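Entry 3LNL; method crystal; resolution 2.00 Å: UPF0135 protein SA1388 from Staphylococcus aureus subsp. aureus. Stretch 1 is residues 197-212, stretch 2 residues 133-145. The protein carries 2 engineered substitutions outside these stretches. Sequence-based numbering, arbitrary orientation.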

# COMPACT_ATOMS: atom_id res chain seq x y z
N VAL B 197 -11.98 -48.43 -19.94
CA VAL B 197 -11.66 -48.91 -18.58
C VAL B 197 -12.71 -48.62 -17.50
O VAL B 197 -13.02 -47.46 -17.22
CB VAL B 197 -10.32 -48.34 -18.09
CG1 VAL B 197 -10.03 -48.83 -16.68
CG2 VAL B 197 -9.19 -48.74 -19.06
N ASP B 198 -13.23 -49.68 -16.88
CA ASP B 198 -14.14 -49.57 -15.73
C ASP B 198 -13.35 -49.13 -14.51
O ASP B 198 -12.41 -49.81 -14.11
CB ASP B 198 -14.81 -50.91 -15.43
CG ASP B 198 -15.73 -51.37 -16.53
OD1 ASP B 198 -16.65 -50.61 -16.88
OD2 ASP B 198 -15.55 -52.51 -17.05
N GLU B 199 -13.73 -48.00 -13.91
CA GLU B 199 -13.04 -47.51 -12.73
C GLU B 199 -13.98 -47.20 -11.57
O GLU B 199 -15.18 -46.99 -11.75
CB GLU B 199 -12.23 -46.26 -13.07
CG GLU B 199 -11.50 -46.36 -14.40
CD GLU B 199 -10.36 -45.39 -14.51
OE1 GLU B 199 -10.60 -44.16 -14.43
OE2 GLU B 199 -9.22 -45.85 -14.69
N VAL B 200 -13.40 -47.18 -10.37
CA VAL B 200 -14.06 -46.70 -9.18
C VAL B 200 -13.44 -45.36 -8.79
O VAL B 200 -12.23 -45.25 -8.55
CB VAL B 200 -13.97 -47.71 -8.01
CG1 VAL B 200 -14.60 -47.12 -6.77
CG2 VAL B 200 -14.65 -49.02 -8.37
N LYS B 201 -14.29 -44.33 -8.77
CA LYS B 201 -13.93 -43.02 -8.27
C LYS B 201 -14.17 -43.02 -6.76
O LYS B 201 -15.32 -43.02 -6.29
CB LYS B 201 -14.77 -41.94 -8.96
CG LYS B 201 -14.49 -40.52 -8.51
CD LYS B 201 -15.53 -39.52 -9.07
CE LYS B 201 -15.31 -38.15 -8.46
NZ LYS B 201 -16.57 -37.37 -8.27
N ILE B 202 -13.08 -43.03 -6.00
CA ILE B 202 -13.15 -42.99 -4.55
C ILE B 202 -12.93 -41.54 -4.08
O ILE B 202 -12.08 -40.84 -4.62
CB ILE B 202 -12.10 -43.90 -3.90
CG1 ILE B 202 -11.97 -45.23 -4.67
CG2 ILE B 202 -12.47 -44.19 -2.44
CD1 ILE B 202 -11.04 -46.28 -4.01
N GLU B 203 -13.70 -41.10 -3.10
CA GLU B 203 -13.60 -39.75 -2.54
C GLU B 203 -13.43 -39.78 -1.01
O GLU B 203 -13.91 -40.67 -0.31
CB GLU B 203 -14.85 -38.92 -2.86
CG GLU B 203 -15.36 -39.05 -4.31
CD GLU B 203 -16.65 -38.25 -4.57
OE1 GLU B 203 -17.14 -38.25 -5.72
OE2 GLU B 203 -17.18 -37.62 -3.62
N PHE B 204 -12.73 -38.78 -0.49
CA PHE B 204 -12.62 -38.58 0.94
C PHE B 204 -12.15 -37.16 1.24
O PHE B 204 -11.74 -36.40 0.34
CB PHE B 204 -11.70 -39.63 1.58
CG PHE B 204 -10.30 -39.63 1.03
CD1 PHE B 204 -9.27 -38.98 1.71
CD2 PHE B 204 -10.01 -40.31 -0.15
CE1 PHE B 204 -7.98 -38.99 1.21
CE2 PHE B 204 -8.72 -40.32 -0.64
CZ PHE B 204 -7.69 -39.66 0.04
N MET B 205 -12.21 -36.81 2.52
CA MET B 205 -11.91 -35.46 2.99
C MET B 205 -10.55 -35.40 3.63
O MET B 205 -10.13 -36.35 4.27
CB MET B 205 -12.98 -35.02 4.00
CG MET B 205 -14.36 -34.91 3.39
SD MET B 205 -14.38 -33.69 2.03
CE MET B 205 -14.13 -32.15 2.98
N ILE B 206 -9.85 -34.30 3.42
CA ILE B 206 -8.66 -34.00 4.21
C ILE B 206 -8.71 -32.53 4.66
O ILE B 206 -9.34 -31.69 4.01
CB ILE B 206 -7.35 -34.25 3.40
CG1 ILE B 206 -7.35 -33.43 2.11
CG2 ILE B 206 -7.17 -35.76 3.13
CD1 ILE B 206 -5.96 -33.08 1.57
N ASP B 207 -8.06 -32.25 5.77
CA ASP B 207 -7.81 -30.88 6.19
C ASP B 207 -6.78 -30.31 5.24
O ASP B 207 -6.03 -31.06 4.61
CB ASP B 207 -7.26 -30.83 7.61
CG ASP B 207 -8.23 -31.40 8.62
OD1 ASP B 207 -9.43 -31.47 8.30
OD2 ASP B 207 -7.79 -31.79 9.72
N ALA B 208 -6.72 -28.97 5.17
CA ALA B 208 -5.81 -28.29 4.24
C ALA B 208 -4.32 -28.64 4.41
O ALA B 208 -3.58 -28.70 3.42
CB ALA B 208 -6.01 -26.78 4.30
N TYR B 209 -3.86 -28.90 5.62
CA TYR B 209 -2.42 -29.14 5.83
C TYR B 209 -1.96 -30.52 5.32
O TYR B 209 -0.76 -30.74 5.14
CB TYR B 209 -2.03 -28.92 7.31
CG TYR B 209 -2.52 -29.99 8.24
CD1 TYR B 209 -1.75 -31.12 8.50
CD2 TYR B 209 -3.76 -29.88 8.86
CE1 TYR B 209 -2.20 -32.12 9.37
CE2 TYR B 209 -4.22 -30.88 9.72
CZ TYR B 209 -3.44 -31.99 9.97
OH TYR B 209 -3.89 -32.97 10.81
N GLN B 210 -2.92 -31.42 5.08
CA GLN B 210 -2.62 -32.81 4.66
C GLN B 210 -2.36 -33.01 3.16
O GLN B 210 -1.87 -34.07 2.75
CB GLN B 210 -3.75 -33.75 5.09
CG GLN B 210 -4.10 -33.73 6.58
CD GLN B 210 -5.36 -34.56 6.86
OE1 GLN B 210 -6.45 -34.03 7.09
NE2 GLN B 210 -5.20 -35.87 6.83
N LYS B 211 -2.70 -32.01 2.33
CA LYS B 211 -2.61 -32.15 0.86
C LYS B 211 -1.32 -32.86 0.45
O LYS B 211 -1.36 -33.92 -0.17
CB LYS B 211 -2.76 -30.77 0.18
CG LYS B 211 -2.77 -30.76 -1.38
CD LYS B 211 -3.24 -29.39 -1.95
CE LYS B 211 -3.10 -29.28 -3.50
NZ LYS B 211 -4.17 -28.42 -4.20
N SER B 212 -0.18 -32.30 0.84
CA SER B 212 1.12 -32.84 0.42
C SER B 212 1.31 -34.30 0.82
O SER B 212 1.80 -35.09 0.02
CB SER B 212 2.26 -31.99 0.97
OG SER B 212 2.63 -32.38 2.29
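Stretch 2 133-145: DVYYKVQTYIPKD

Antiparallel β-pairing satisfies backbone donors and acceptors two residues at a time, and the pairing of Y135 to I142 with V200 to D207 is a clear example. Stretch 2 is extended from D133 and runs against stretch 1, with 154° between the two N-to-C directions and an axial approach of 4.5 Å. The register places I142 beside V200, T140 beside I202, V138 beside F204 and Y136 beside I206, and in each pair, both residues give their amide and their carbonyl to the other. V200 N donates to I142 O at 2.7 Å and I142 N to V200 O at 2.8 Å; I202 N reaches T140 O at 2.9 Å, and T140 N returns to I202 O at 3.1 Å. Further along, F204 N lies 3.1 Å from V138 O and V138 N 2.8 Å from F204 O, while the reciprocal bonds I206 N to Y136 O and Y136 N to I206 O are both 2.9 Å. Beyond them the ladder frays: A208 N to V134 O, at 3.4 Å, is a weak bond.

Between these rungs lie the non-hydrogen-bonded pairs, including K201 with Y141 and E203 with Q139. Here α-carbons approach carbonyls already engaged by amides, as in E203 CA to V138 O at 3.2 Å.

On the face carrying K201, E203, Q139 and Y141, polar side chains find partners of their own. K201 NZ donates to Q139 OE1 across the strands at 2.8 Å and also forms a salt bridge with E203 OE1 within its own strand, again at 2.8 Å; E203 OE2 is hydrogen-bonded elsewhere in the structure. The other face is largely apolar: I202 CD1 meets I142 CG2 at 3.4 Å, and V138 CB covers one face of the F204 ring. Where stretch 1 leaves the sheet, D207 N, which the register leaves unpaired with stretch 2, donates to Q210 OE1 at 2.7 Å.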

# COMPACT_ATOMS: atom_id res chain seq x y z
N ASP B 133 -13.17 -22.63 7.30
CA ASP B 133 -12.02 -23.51 7.27
C ASP B 133 -11.93 -24.17 5.91
O ASP B 133 -12.94 -24.56 5.34
CB ASP B 133 -12.14 -24.55 8.39
CG ASP B 133 -12.30 -23.90 9.78
OD1 ASP B 133 -11.55 -22.94 10.10
OD2 ASP B 133 -13.18 -24.35 10.54
N VAL B 134 -10.71 -24.26 5.40
CA VAL B 134 -10.45 -24.85 4.11
C VAL B 134 -10.14 -26.32 4.27
O VAL B 134 -9.31 -26.71 5.09
CB VAL B 134 -9.28 -24.15 3.42
CG1 VAL B 134 -9.02 -24.78 2.05
CG2 VAL B 134 -9.56 -22.65 3.31
N TYR B 135 -10.86 -27.14 3.51
CA TYR B 135 -10.64 -28.58 3.42
C TYR B 135 -10.44 -28.93 1.94
O TYR B 135 -10.62 -28.08 1.07
CB TYR B 135 -11.86 -29.36 3.92
CG TYR B 135 -12.21 -29.10 5.35
CD1 TYR B 135 -11.86 -29.99 6.36
CD2 TYR B 135 -12.91 -27.95 5.70
CE1 TYR B 135 -12.20 -29.73 7.70
CE2 TYR B 135 -13.26 -27.69 7.02
CZ TYR B 135 -12.89 -28.57 8.02
OH TYR B 135 -13.25 -28.26 9.32
N TYR B 136 -10.11 -30.19 1.66
CA TYR B 136 -10.10 -30.69 0.28
C TYR B 136 -10.88 -31.97 0.16
O TYR B 136 -10.75 -32.87 1.01
CB TYR B 136 -8.69 -30.94 -0.23
CG TYR B 136 -7.90 -29.70 -0.42
CD1 TYR B 136 -6.99 -29.28 0.54
CD2 TYR B 136 -8.06 -28.92 -1.56
CE1 TYR B 136 -6.27 -28.12 0.37
CE2 TYR B 136 -7.34 -27.75 -1.74
CZ TYR B 136 -6.44 -27.36 -0.77
OH TYR B 136 -5.72 -26.20 -0.95
N LYS B 137 -11.67 -32.08 -0.89
CA LYS B 137 -12.21 -33.37 -1.28
C LYS B 137 -11.21 -34.00 -2.25
O LYS B 137 -10.97 -33.47 -3.34
CB LYS B 137 -13.59 -33.25 -1.89
CG LYS B 137 -14.40 -34.53 -1.82
CD LYS B 137 -15.80 -34.27 -2.42
CE LYS B 137 -16.92 -34.71 -1.48
NZ LYS B 137 -18.22 -34.07 -1.93
N VAL B 138 -10.58 -35.08 -1.80
CA VAL B 138 -9.64 -35.85 -2.59
C VAL B 138 -10.44 -36.82 -3.44
O VAL B 138 -11.31 -37.52 -2.92
CB VAL B 138 -8.68 -36.64 -1.69
CG1 VAL B 138 -7.59 -37.37 -2.54
CG2 VAL B 138 -8.02 -35.71 -0.68
N GLN B 139 -10.15 -36.84 -4.73
CA GLN B 139 -10.78 -37.76 -5.68
C GLN B 139 -9.69 -38.53 -6.42
O GLN B 139 -8.85 -37.94 -7.08
CB GLN B 139 -11.65 -36.99 -6.70
CG GLN B 139 -12.89 -36.36 -6.04
CD GLN B 139 -13.80 -35.60 -7.01
OE1 GLN B 139 -15.02 -35.53 -6.79
NE2 GLN B 139 -13.23 -35.02 -8.07
N THR B 140 -9.71 -39.85 -6.28
CA THR B 140 -8.88 -40.73 -7.10
C THR B 140 -9.76 -41.72 -7.89
O THR B 140 -10.90 -42.00 -7.52
CB THR B 140 -7.81 -41.50 -6.28
OG1 THR B 140 -7.28 -40.68 -5.23
CG2 THR B 140 -6.68 -41.92 -7.17
N TYR B 141 -9.19 -42.21 -8.99
CA TYR B 141 -9.84 -43.16 -9.87
C TYR B 141 -9.01 -44.44 -9.89
O TYR B 141 -7.79 -44.38 -10.07
CB TYR B 141 -9.96 -42.53 -11.26
CG TYR B 141 -10.73 -41.23 -11.23
CD1 TYR B 141 -10.10 -40.04 -10.87
CD2 TYR B 141 -12.10 -41.20 -11.51
CE1 TYR B 141 -10.81 -38.84 -10.82
CE2 TYR B 141 -12.82 -40.00 -11.47
CZ TYR B 141 -12.16 -38.83 -11.12
OH TYR B 141 -12.87 -37.65 -11.07
N ILE B 142 -9.68 -45.58 -9.68
CA ILE B 142 -8.99 -46.86 -9.42
C ILE B 142 -9.84 -48.11 -9.82
O ILE B 142 -11.04 -48.14 -9.58
CB ILE B 142 -8.56 -46.92 -7.91
CG1 ILE B 142 -7.45 -47.95 -7.70
CG2 ILE B 142 -9.77 -47.18 -7.00
CD1 ILE B 142 -6.83 -47.90 -6.32
N PRO B 143 -9.21 -49.13 -10.45
CA PRO B 143 -9.98 -50.34 -10.80
C PRO B 143 -10.58 -51.06 -9.59
O PRO B 143 -9.99 -51.04 -8.50
CB PRO B 143 -8.94 -51.21 -11.51
CG PRO B 143 -7.94 -50.25 -12.02
CD PRO B 143 -7.84 -49.20 -10.98
N LYS B 144 -11.74 -51.69 -9.78
CA LYS B 144 -12.53 -52.25 -8.67
C LYS B 144 -11.75 -53.24 -7.78
O LYS B 144 -11.87 -53.22 -6.56
CB LYS B 144 -13.81 -52.92 -9.19
CG LYS B 144 -14.77 -53.43 -8.10
CD LYS B 144 -15.55 -52.30 -7.45
CE LYS B 144 -15.97 -52.64 -6.02
NZ LYS B 144 -14.82 -52.55 -5.04
N ASP B 145 -10.97 -54.12 -8.39
CA ASP B 145 -10.23 -55.11 -7.61
C ASP B 145 -9.07 -54.50 -6.82
O ASP B 145 -8.58 -55.10 -5.86
CB ASP B 145 -9.72 -56.23 -8.51
CG ASP B 145 -10.85 -56.98 -9.18
OD1 ASP B 145 -11.97 -57.03 -8.61
OD2 ASP B 145 -10.63 -57.51 -10.28